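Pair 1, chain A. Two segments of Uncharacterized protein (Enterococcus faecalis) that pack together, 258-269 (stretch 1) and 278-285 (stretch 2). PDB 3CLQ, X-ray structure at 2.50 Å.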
# COMPACT_ATOMS: atom_id res chain seq x y z
N THR A 258 -9.15 -2.58 27.85
CA THR A 258 -7.78 -2.75 27.35
C THR A 258 -7.49 -4.09 26.68
O THR A 258 -6.34 -4.36 26.31
CB THR A 258 -6.79 -2.54 28.46
OG1 THR A 258 -7.06 -3.49 29.50
CG2 THR A 258 -6.95 -1.15 29.00
N THR A 259 -8.53 -4.90 26.50
CA THR A 259 -8.45 -6.20 25.85
C THR A 259 -9.85 -6.61 25.34
O THR A 259 -10.85 -6.53 26.08
CB THR A 259 -8.02 -7.32 26.86
OG1 THR A 259 -6.68 -7.12 27.31
CG2 THR A 259 -8.14 -8.71 26.23
N MSE A 260 -9.94 -7.05 24.10
CA MSE A 260 -11.12 -7.77 23.67
C MSE A 260 -10.59 -9.01 23.01
O MSE A 260 -9.71 -8.91 22.14
CB MSE A 260 -12.00 -6.96 22.71
CG MSE A 260 -12.76 -5.84 23.39
SE MSE A 260 -14.11 -4.94 22.24
CE MSE A 260 -12.88 -4.63 20.74
N CYS A 261 -11.08 -10.17 23.43
CA CYS A 261 -10.58 -11.42 22.87
C CYS A 261 -11.58 -12.53 23.03
O CYS A 261 -12.53 -12.42 23.81
CB CYS A 261 -9.25 -11.81 23.51
SG CYS A 261 -9.37 -12.09 25.27
N ARG A 262 -11.38 -13.60 22.27
CA ARG A 262 -12.31 -14.70 22.27
C ARG A 262 -11.57 -16.00 21.98
O ARG A 262 -10.50 -15.98 21.37
CB ARG A 262 -13.44 -14.47 21.26
CG ARG A 262 -12.96 -13.95 19.95
CD ARG A 262 -12.97 -12.44 19.91
NE ARG A 262 -13.19 -11.99 18.54
CZ ARG A 262 -12.22 -11.75 17.66
NH1 ARG A 262 -12.51 -11.36 16.42
NH2 ARG A 262 -10.95 -11.89 18.01
N ASN A 263 -12.14 -17.11 22.45
CA ASN A 263 -11.53 -18.44 22.31
C ASN A 263 -12.47 -19.46 21.66
O ASN A 263 -12.34 -20.65 21.89
CB ASN A 263 -11.04 -18.97 23.67
CG ASN A 263 -12.15 -19.08 24.69
OD1 ASN A 263 -13.32 -19.26 24.35
ND2 ASN A 263 -11.79 -18.96 25.96
N GLY A 264 -13.42 -18.98 20.86
CA GLY A 264 -14.30 -19.87 20.13
C GLY A 264 -15.48 -20.31 20.96
O GLY A 264 -16.40 -20.95 20.45
N VAL A 265 -15.45 -19.98 22.25
CA VAL A 265 -16.54 -20.33 23.15
C VAL A 265 -16.98 -19.09 23.93
O VAL A 265 -18.18 -18.85 24.10
CB VAL A 265 -16.12 -21.46 24.13
CG1 VAL A 265 -17.27 -21.83 25.06
CG2 VAL A 265 -15.66 -22.70 23.39
N GLU A 266 -16.02 -18.31 24.42
CA GLU A 266 -16.34 -17.14 25.23
C GLU A 266 -15.66 -15.87 24.76
O GLU A 266 -14.56 -15.88 24.21
CB GLU A 266 -15.92 -17.35 26.68
CG GLU A 266 -16.74 -18.33 27.47
CD GLU A 266 -16.66 -18.07 28.96
OE1 GLU A 266 -15.54 -17.95 29.49
OE2 GLU A 266 -17.73 -17.99 29.59
N PHE A 267 -16.32 -14.75 25.01
CA PHE A 267 -15.74 -13.44 24.79
C PHE A 267 -15.29 -12.87 26.12
O PHE A 267 -15.99 -13.02 27.15
CB PHE A 267 -16.75 -12.52 24.17
CG PHE A 267 -16.16 -11.46 23.38
CD1 PHE A 267 -16.10 -11.55 22.00
CD2 PHE A 267 -15.61 -10.34 24.01
CE1 PHE A 267 -15.52 -10.53 21.26
CE2 PHE A 267 -15.04 -9.33 23.26
CZ PHE A 267 -15.01 -9.43 21.89
N GLY A 268 -14.13 -12.23 26.12
CA GLY A 268 -13.53 -11.76 27.35
C GLY A 268 -12.78 -10.44 27.22
O GLY A 268 -11.98 -10.23 26.29
N ILE A 269 -13.02 -9.55 28.17
CA ILE A 269 -12.40 -8.26 28.15
C ILE A 269 -11.76 -7.93 29.49
O ILE A 269 -12.05 -8.56 30.48
CB ILE A 269 -13.41 -7.17 27.76
CG1 ILE A 269 -14.44 -6.99 28.87
CG2 ILE A 269 -14.08 -7.54 26.46
CD1 ILE A 269 -15.31 -5.77 28.71
N HIS A 278 -7.96 -9.75 35.69
CA HIS A 278 -9.39 -9.85 36.01
C HIS A 278 -10.22 -9.82 34.70
O HIS A 278 -10.23 -8.82 33.99
CB HIS A 278 -9.81 -8.72 36.94
CG HIS A 278 -11.03 -9.03 37.76
ND1 HIS A 278 -12.27 -9.26 37.19
CD2 HIS A 278 -11.19 -9.20 39.09
CE1 HIS A 278 -13.15 -9.53 38.14
NE2 HIS A 278 -12.52 -9.49 39.30
N TRP A 279 -10.89 -10.93 34.40
CA TRP A 279 -11.57 -11.11 33.11
C TRP A 279 -13.07 -10.98 33.26
O TRP A 279 -13.63 -11.44 34.23
CB TRP A 279 -11.30 -12.52 32.57
CG TRP A 279 -9.93 -12.75 32.10
CD1 TRP A 279 -8.92 -13.34 32.79
CD2 TRP A 279 -9.38 -12.38 30.83
NE1 TRP A 279 -7.78 -13.37 32.03
CE2 TRP A 279 -8.03 -12.78 30.82
CE3 TRP A 279 -9.90 -11.74 29.70
CZ2 TRP A 279 -7.19 -12.57 29.72
CZ3 TRP A 279 -9.07 -11.54 28.61
CH2 TRP A 279 -7.73 -11.95 28.63
N PHE A 280 -13.72 -10.36 32.29
CA PHE A 280 -15.17 -10.33 32.24
C PHE A 280 -15.57 -11.06 30.99
O PHE A 280 -15.08 -10.74 29.90
CB PHE A 280 -15.67 -8.90 32.24
CG PHE A 280 -15.35 -8.17 33.50
CD1 PHE A 280 -16.18 -8.29 34.60
CD2 PHE A 280 -14.20 -7.42 33.61
CE1 PHE A 280 -15.88 -7.64 35.78
CE2 PHE A 280 -13.88 -6.76 34.80
CZ PHE A 280 -14.73 -6.87 35.89
N THR A 281 -16.47 -12.02 31.13
CA THR A 281 -16.68 -13.06 30.14
C THR A 281 -18.14 -13.22 29.75
O THR A 281 -19.05 -13.17 30.61
CB THR A 281 -16.18 -14.43 30.67
OG1 THR A 281 -16.73 -14.69 31.98
CG2 THR A 281 -14.66 -14.43 30.73
N GLY A 282 -18.38 -13.41 28.47
CA GLY A 282 -19.72 -13.74 28.03
C GLY A 282 -19.61 -14.76 26.93
O GLY A 282 -18.51 -15.20 26.60
N PRO A 283 -20.74 -15.12 26.33
CA PRO A 283 -20.79 -16.05 25.22
C PRO A 283 -20.22 -15.41 23.96
O PRO A 283 -20.59 -14.28 23.61
CB PRO A 283 -22.30 -16.26 25.03
CG PRO A 283 -22.92 -15.81 26.34
CD PRO A 283 -22.07 -14.64 26.70
N ALA A 284 -19.31 -16.10 23.29
CA ALA A 284 -18.84 -15.62 22.01
C ALA A 284 -20.00 -15.72 21.01
O ALA A 284 -20.86 -16.59 21.14
CB ALA A 284 -17.65 -16.43 21.55
N GLN A 285 -20.01 -14.82 20.02
CA GLN A 285 -21.12 -14.61 19.09
C GLN A 285 -20.87 -15.15 17.68
O GLN A 285 -19.73 -15.42 17.30
CB GLN A 285 -21.36 -13.11 19.00
CG GLN A 285 -21.63 -12.48 20.34
CD GLN A 285 -22.91 -12.99 20.92
OE1 GLN A 285 -23.95 -12.90 20.27
NE2 GLN A 285 -22.85 -13.54 22.12

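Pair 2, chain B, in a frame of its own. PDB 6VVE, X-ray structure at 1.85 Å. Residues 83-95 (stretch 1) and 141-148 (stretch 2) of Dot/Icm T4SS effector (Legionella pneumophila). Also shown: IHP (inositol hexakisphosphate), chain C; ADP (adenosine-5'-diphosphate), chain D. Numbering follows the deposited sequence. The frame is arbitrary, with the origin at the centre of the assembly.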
# COMPACT_ATOMS: atom_id res chain seq x y z
N THR B 83 5.65 13.70 12.04
CA THR B 83 5.80 14.89 11.22
C THR B 83 6.67 14.52 10.03
O THR B 83 7.67 13.82 10.18
CB THR B 83 6.44 16.04 12.01
OG1 THR B 83 5.67 16.30 13.19
CG2 THR B 83 6.52 17.30 11.15
N VAL B 84 6.29 15.01 8.85
CA VAL B 84 6.96 14.66 7.60
C VAL B 84 7.66 15.90 7.07
O VAL B 84 7.03 16.95 6.88
CB VAL B 84 5.97 14.10 6.56
CG1 VAL B 84 6.70 13.75 5.26
CG2 VAL B 84 5.25 12.89 7.13
N TYR B 85 8.96 15.78 6.81
CA TYR B 85 9.78 16.87 6.32
C TYR B 85 10.21 16.60 4.89
O TYR B 85 10.12 15.48 4.38
CB TYR B 85 11.02 17.07 7.21
CG TYR B 85 10.72 17.32 8.67
CD1 TYR B 85 10.35 18.58 9.12
CD2 TYR B 85 10.81 16.30 9.60
CE1 TYR B 85 10.07 18.82 10.45
CE2 TYR B 85 10.53 16.52 10.93
CZ TYR B 85 10.17 17.78 11.35
OH TYR B 85 9.89 18.01 12.68
N GLU B 86 10.71 17.66 4.24
CA GLU B 86 11.27 17.56 2.89
C GLU B 86 12.79 17.54 3.02
O GLU B 86 13.42 18.58 3.20
CB GLU B 86 10.80 18.71 2.01
CG GLU B 86 11.34 18.65 0.59
CD GLU B 86 10.91 19.83 -0.26
OE1 GLU B 86 9.87 20.43 0.05
OE2 GLU B 86 11.63 20.15 -1.23
N LYS B 87 13.37 16.34 2.94
CA LYS B 87 14.83 16.22 2.97
C LYS B 87 15.44 16.77 1.68
O LYS B 87 16.39 17.55 1.72
CB LYS B 87 15.22 14.76 3.18
CG LYS B 87 16.72 14.52 3.32
CD LYS B 87 17.29 15.28 4.50
CE LYS B 87 18.65 14.73 4.92
NZ LYS B 87 19.75 15.16 4.02
N THR B 88 14.90 16.35 0.53
CA THR B 88 15.30 16.88 -0.76
C THR B 88 14.05 17.04 -1.61
O THR B 88 12.94 16.71 -1.19
CB THR B 88 16.33 15.98 -1.47
OG1 THR B 88 15.70 14.75 -1.84
CG2 THR B 88 17.51 15.69 -0.55
N GLU B 89 14.22 17.55 -2.84
CA GLU B 89 13.07 17.70 -3.73
C GLU B 89 12.46 16.36 -4.11
O GLU B 89 11.32 16.32 -4.58
CB GLU B 89 13.49 18.46 -4.99
CG GLU B 89 14.28 17.64 -5.99
CD GLU B 89 14.78 18.47 -7.17
OE1 GLU B 89 14.08 19.44 -7.56
OE2 GLU B 89 15.88 18.17 -7.69
N ASP B 90 13.18 15.26 -3.90
CA ASP B 90 12.74 13.94 -4.32
C ASP B 90 12.50 12.99 -3.16
O ASP B 90 12.03 11.86 -3.39
CB ASP B 90 13.77 13.30 -5.27
CG ASP B 90 13.98 14.12 -6.53
OD1 ASP B 90 12.98 14.47 -7.18
OD2 ASP B 90 15.15 14.42 -6.85
N LYS B 91 12.80 13.39 -1.92
CA LYS B 91 12.76 12.47 -0.79
C LYS B 91 12.11 13.13 0.41
O LYS B 91 12.48 14.24 0.80
CB LYS B 91 14.18 12.01 -0.43
CG LYS B 91 14.24 11.01 0.70
CD LYS B 91 15.64 10.46 0.88
CE LYS B 91 16.59 11.53 1.39
NZ LYS B 91 17.94 10.97 1.69
N ALA B 92 11.14 12.42 1.00
CA ALA B 92 10.48 12.84 2.23
C ALA B 92 11.10 12.12 3.43
O ALA B 92 11.73 11.08 3.29
CB ALA B 92 8.98 12.55 2.16
N MSE B 93 10.88 12.69 4.61
CA MSE B 93 11.49 12.21 5.84
C MSE B 93 10.51 12.35 7.01
O MSE B 93 10.15 13.46 7.40
CB MSE B 93 12.77 13.00 6.12
CG MSE B 93 13.59 12.54 7.32
SE MSE B 93 15.17 13.60 7.45
CE MSE B 93 16.28 12.69 8.70
N LYS B 94 10.10 11.21 7.57
CA LYS B 94 9.07 11.17 8.61
C LYS B 94 9.70 10.84 9.95
O LYS B 94 10.49 9.90 10.07
CB LYS B 94 7.99 10.15 8.26
CG LYS B 94 6.86 10.06 9.27
CD LYS B 94 5.67 9.31 8.68
CE LYS B 94 4.57 9.10 9.72
NZ LYS B 94 3.38 8.43 9.13
N VAL B 95 9.35 11.62 10.97
CA VAL B 95 9.80 11.41 12.34
C VAL B 95 8.59 10.97 13.15
O VAL B 95 7.68 11.77 13.41
CB VAL B 95 10.43 12.68 12.94
CG1 VAL B 95 10.70 12.49 14.42
CG2 VAL B 95 11.71 13.03 12.20
N VAL B 141 15.86 8.18 14.77
CA VAL B 141 15.33 7.30 13.74
C VAL B 141 14.33 8.07 12.89
O VAL B 141 13.58 8.91 13.40
CB VAL B 141 14.68 6.05 14.37
CG1 VAL B 141 14.10 5.14 13.30
CG2 VAL B 141 15.69 5.30 15.23
N TYR B 142 14.32 7.79 11.59
CA TYR B 142 13.44 8.49 10.67
C TYR B 142 13.24 7.64 9.44
O TYR B 142 14.05 6.76 9.13
CB TYR B 142 14.00 9.87 10.29
CG TYR B 142 15.47 9.85 9.93
CD1 TYR B 142 15.89 9.50 8.66
CD2 TYR B 142 16.43 10.20 10.87
CE1 TYR B 142 17.23 9.49 8.33
CE2 TYR B 142 17.78 10.20 10.54
CZ TYR B 142 18.17 9.84 9.28
OH TYR B 142 19.51 9.84 8.95
N PHE B 143 12.15 7.92 8.72
CA PHE B 143 11.67 7.10 7.61
C PHE B 143 11.88 7.86 6.31
O PHE B 143 11.20 8.87 6.07
CB PHE B 143 10.20 6.74 7.82
CG PHE B 143 9.67 5.71 6.87
CD1 PHE B 143 9.97 4.37 7.04
CD2 PHE B 143 8.86 6.08 5.81
CE1 PHE B 143 9.48 3.41 6.16
CE2 PHE B 143 8.37 5.13 4.93
CZ PHE B 143 8.68 3.80 5.10
N TYR B 144 12.79 7.38 5.47
CA TYR B 144 13.01 7.95 4.16
C TYR B 144 12.00 7.37 3.17
O TYR B 144 11.67 6.18 3.23
CB TYR B 144 14.42 7.69 3.65
CG TYR B 144 15.49 8.65 4.12
CD1 TYR B 144 15.20 9.97 4.43
CD2 TYR B 144 16.81 8.23 4.22
CE1 TYR B 144 16.18 10.85 4.85
CE2 TYR B 144 17.81 9.11 4.63
CZ TYR B 144 17.49 10.41 4.95
OH TYR B 144 18.48 11.27 5.36
N MSE B 145 11.54 8.20 2.24
CA MSE B 145 10.64 7.74 1.18
C MSE B 145 10.57 8.76 0.05
O MSE B 145 10.86 9.92 0.25
CB MSE B 145 9.24 7.49 1.74
CG MSE B 145 8.58 8.74 2.30
SE MSE B 145 6.85 8.39 3.11
CE MSE B 145 6.95 9.73 4.54
N PRO B 146 10.17 8.31 -1.14
CA PRO B 146 10.01 9.25 -2.26
C PRO B 146 9.01 10.34 -1.91
O PRO B 146 7.93 10.07 -1.36
CB PRO B 146 9.50 8.37 -3.41
CG PRO B 146 9.95 6.96 -3.05
CD PRO B 146 9.91 6.91 -1.54
N LYS B 147 9.38 11.58 -2.22
CA LYS B 147 8.46 12.70 -2.05
C LYS B 147 7.55 12.79 -3.27
O LYS B 147 8.04 12.86 -4.41
CB LYS B 147 9.22 14.01 -1.85
CG LYS B 147 8.37 15.25 -2.09
CD LYS B 147 9.06 16.51 -1.59
CE LYS B 147 8.18 17.75 -1.84
NZ LYS B 147 8.02 18.06 -3.29
N ILE B 148 6.25 12.81 -3.03
CA ILE B 148 5.26 12.95 -4.10
C ILE B 148 4.63 14.33 -4.01
O ILE B 148 4.72 15.02 -2.98
CB ILE B 148 4.19 11.85 -4.04
CG1 ILE B 148 3.43 11.91 -2.71
CG2 ILE B 148 4.84 10.48 -4.22
CD1 ILE B 148 2.42 10.79 -2.53
C1 IHP C . 21.86 11.84 2.19
C2 IHP C . 23.12 12.57 2.70
C3 IHP C . 23.59 11.99 4.03
C4 IHP C . 23.85 10.48 3.91
C5 IHP C . 22.55 9.76 3.51
C6 IHP C . 21.97 10.31 2.21
O11 IHP C . 21.63 12.22 0.85
P1 IHP C . 20.37 13.20 0.51
O21 IHP C . 19.64 12.69 -0.70
O31 IHP C . 19.43 13.26 1.70
O41 IHP C . 20.89 14.61 0.23
O12 IHP C . 22.78 13.92 2.87
P2 IHP C . 23.75 15.07 2.17
O22 IHP C . 24.75 14.40 1.26
O32 IHP C . 22.89 16.00 1.36
O42 IHP C . 24.46 15.83 3.25
O13 IHP C . 22.58 12.19 4.98
P3 IHP C . 22.94 12.74 6.48
O23 IHP C . 24.37 13.24 6.52
O33 IHP C . 21.98 13.87 6.82
O43 IHP C . 22.77 11.63 7.50
O14 IHP C . 24.31 9.98 5.13
P4 IHP C . 25.66 9.04 5.10
O24 IHP C . 26.83 9.83 4.58
O34 IHP C . 25.42 7.86 4.17
O44 IHP C . 25.97 8.55 6.50
O15 IHP C . 22.82 8.40 3.34
P5 IHP C . 22.19 7.32 4.41
O25 IHP C . 23.15 6.17 4.58
O35 IHP C . 21.96 7.98 5.74
O45 IHP C . 20.86 6.82 3.87
O16 IHP C . 20.67 9.78 2.03
P6 IHP C . 20.40 8.70 0.82
O26 IHP C . 19.20 9.13 0.02
O36 IHP C . 21.61 8.62 -0.08
O46 IHP C . 20.15 7.34 1.45
PB ADP D . -1.20 10.40 8.66
O1B ADP D . -2.45 9.84 8.02
O2B ADP D . -1.24 11.89 8.85
O3B ADP D . -0.70 9.62 9.86
PA ADP D . 1.41 10.80 7.61
O1A ADP D . 2.33 9.80 6.96
O2A ADP D . 1.68 11.24 9.02
O3A ADP D . -0.06 10.16 7.53
O5' ADP D . 1.38 12.09 6.66
C5' ADP D . 0.92 13.35 7.12
C4' ADP D . 0.98 14.35 6.00
O4' ADP D . 2.33 14.53 5.52
C3' ADP D . 0.13 13.95 4.77
O3' ADP D . -1.19 14.39 4.83
C2' ADP D . 0.91 14.59 3.60
O2' ADP D . 0.40 15.88 3.33
C1' ADP D . 2.37 14.68 4.10
N9 ADP D . 3.12 13.58 3.46
C8 ADP D . 3.27 12.34 3.98
N7 ADP D . 4.01 11.56 3.15
C5 ADP D . 4.34 12.31 2.08
C6 ADP D . 5.11 12.11 0.84
N6 ADP D . 5.68 10.91 0.59
N1 ADP D . 5.22 13.15 -0.02
C2 ADP D . 4.65 14.35 0.23
N3 ADP D . 3.94 14.59 1.35
C4 ADP D . 3.75 13.64 2.29
O HOH W 1 9.42 17.82 -5.51

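The sharpest difference lies at one matched position of the central strand, Gly A268 in pair 1 and Met B93 in pair 2, whose CA atoms superpose to 0.4 Å. Gly A268 has no side chain, and the indole of Trp A279 uses the space beside it: CZ3 of Trp A279 comes within 3.9 Å of Gly A268 O and 3.4 Å of Cys A261 SG. An ideal CB on Gly A268 would lie a tight 3.4 Å from Trp A279 CE3. In pair 2 the strand itself supplies the bulk. Met B93, a selenomethionine, is extended (chi1, chi2 and chi3 all t) and lays its CE over one face of the Tyr B142 ring, 3.2 Å from Tyr B142 CG; CE stands 7° off the ring normal, a close CH-pi contact. Its SE also approaches Tyr B144 CE1 at 3.9 Å.

The backbone beneath these solutions is nearly the same. Fourteen central residues superpose with an RMSD of 0.8 Å, and the paired strands run antiparallel, at 155° in pair 1 and 152° in pair 2, with a closest axial approach of 4.4 Å in both. Each pair has five backbone hydrogen bonds across the stretches, at matched positions. Phe A267 N donates to Gly A282 O at 2.7 Å, as Ala B92 N does to Met B145 O at 2.6 Å; the ladder ends with Ala A284 N to Val A265 O at 3.1 Å and Lys B147 N to Asp B90 O at 2.9 Å. Pro A283 and Pro B146 coincide to 0.3 Å, both with C-gamma exo pucker. Having no N-H, a proline costs the ladder nothing at this non-hydrogen-bonded site.

On the face carrying Phe A267 and Ile A269, bulk is distributed differently. Pair 1 sets Phe A267 opposite Gly A282; pair 2 reverses the sizes, with Ala B92 opposite Met B145, where Ala B92 CB meets Met B145 CG at 3.8 Å. At the next hydrogen-bonded pair, Ile A269 CG1 lies 4.1 Å from Phe A280 CB, while Lys B94 CB lies the same 4.1 Å from Phe B143 CB. The end of Lys B94 then leads away, and its NZ donates to ADP O1A at 2.8 Å.

Charge marks the other contrasts. Glu A266 matches Lys B91 (0.4 Å), and Thr A281 matches Tyr B144 (0.9 Å). Glu A266 OE1 merely approaches Thr A281 CB at 3.8 Å, whereas Lys B91 NZ sits over the Tyr B144 ring, 3.3 Å from Tyr B144 CZ and 18° off the ring normal, a cation-pi contact. The same NZ of Lys B91 donates to IHP O31 at 2.7 Å, so one ammonium serves both ring and phosphate.

At the far end, small Ala A284 is replaced by Lys B147, which has 106 Å² covered by the opposing stretch against 68 Å². A water accepts from Lys B147 NZ and donates to Glu B89 O, both at 2.6 Å. The longer side chains accord with a larger total buried surface, 774 Å² against 560 Å².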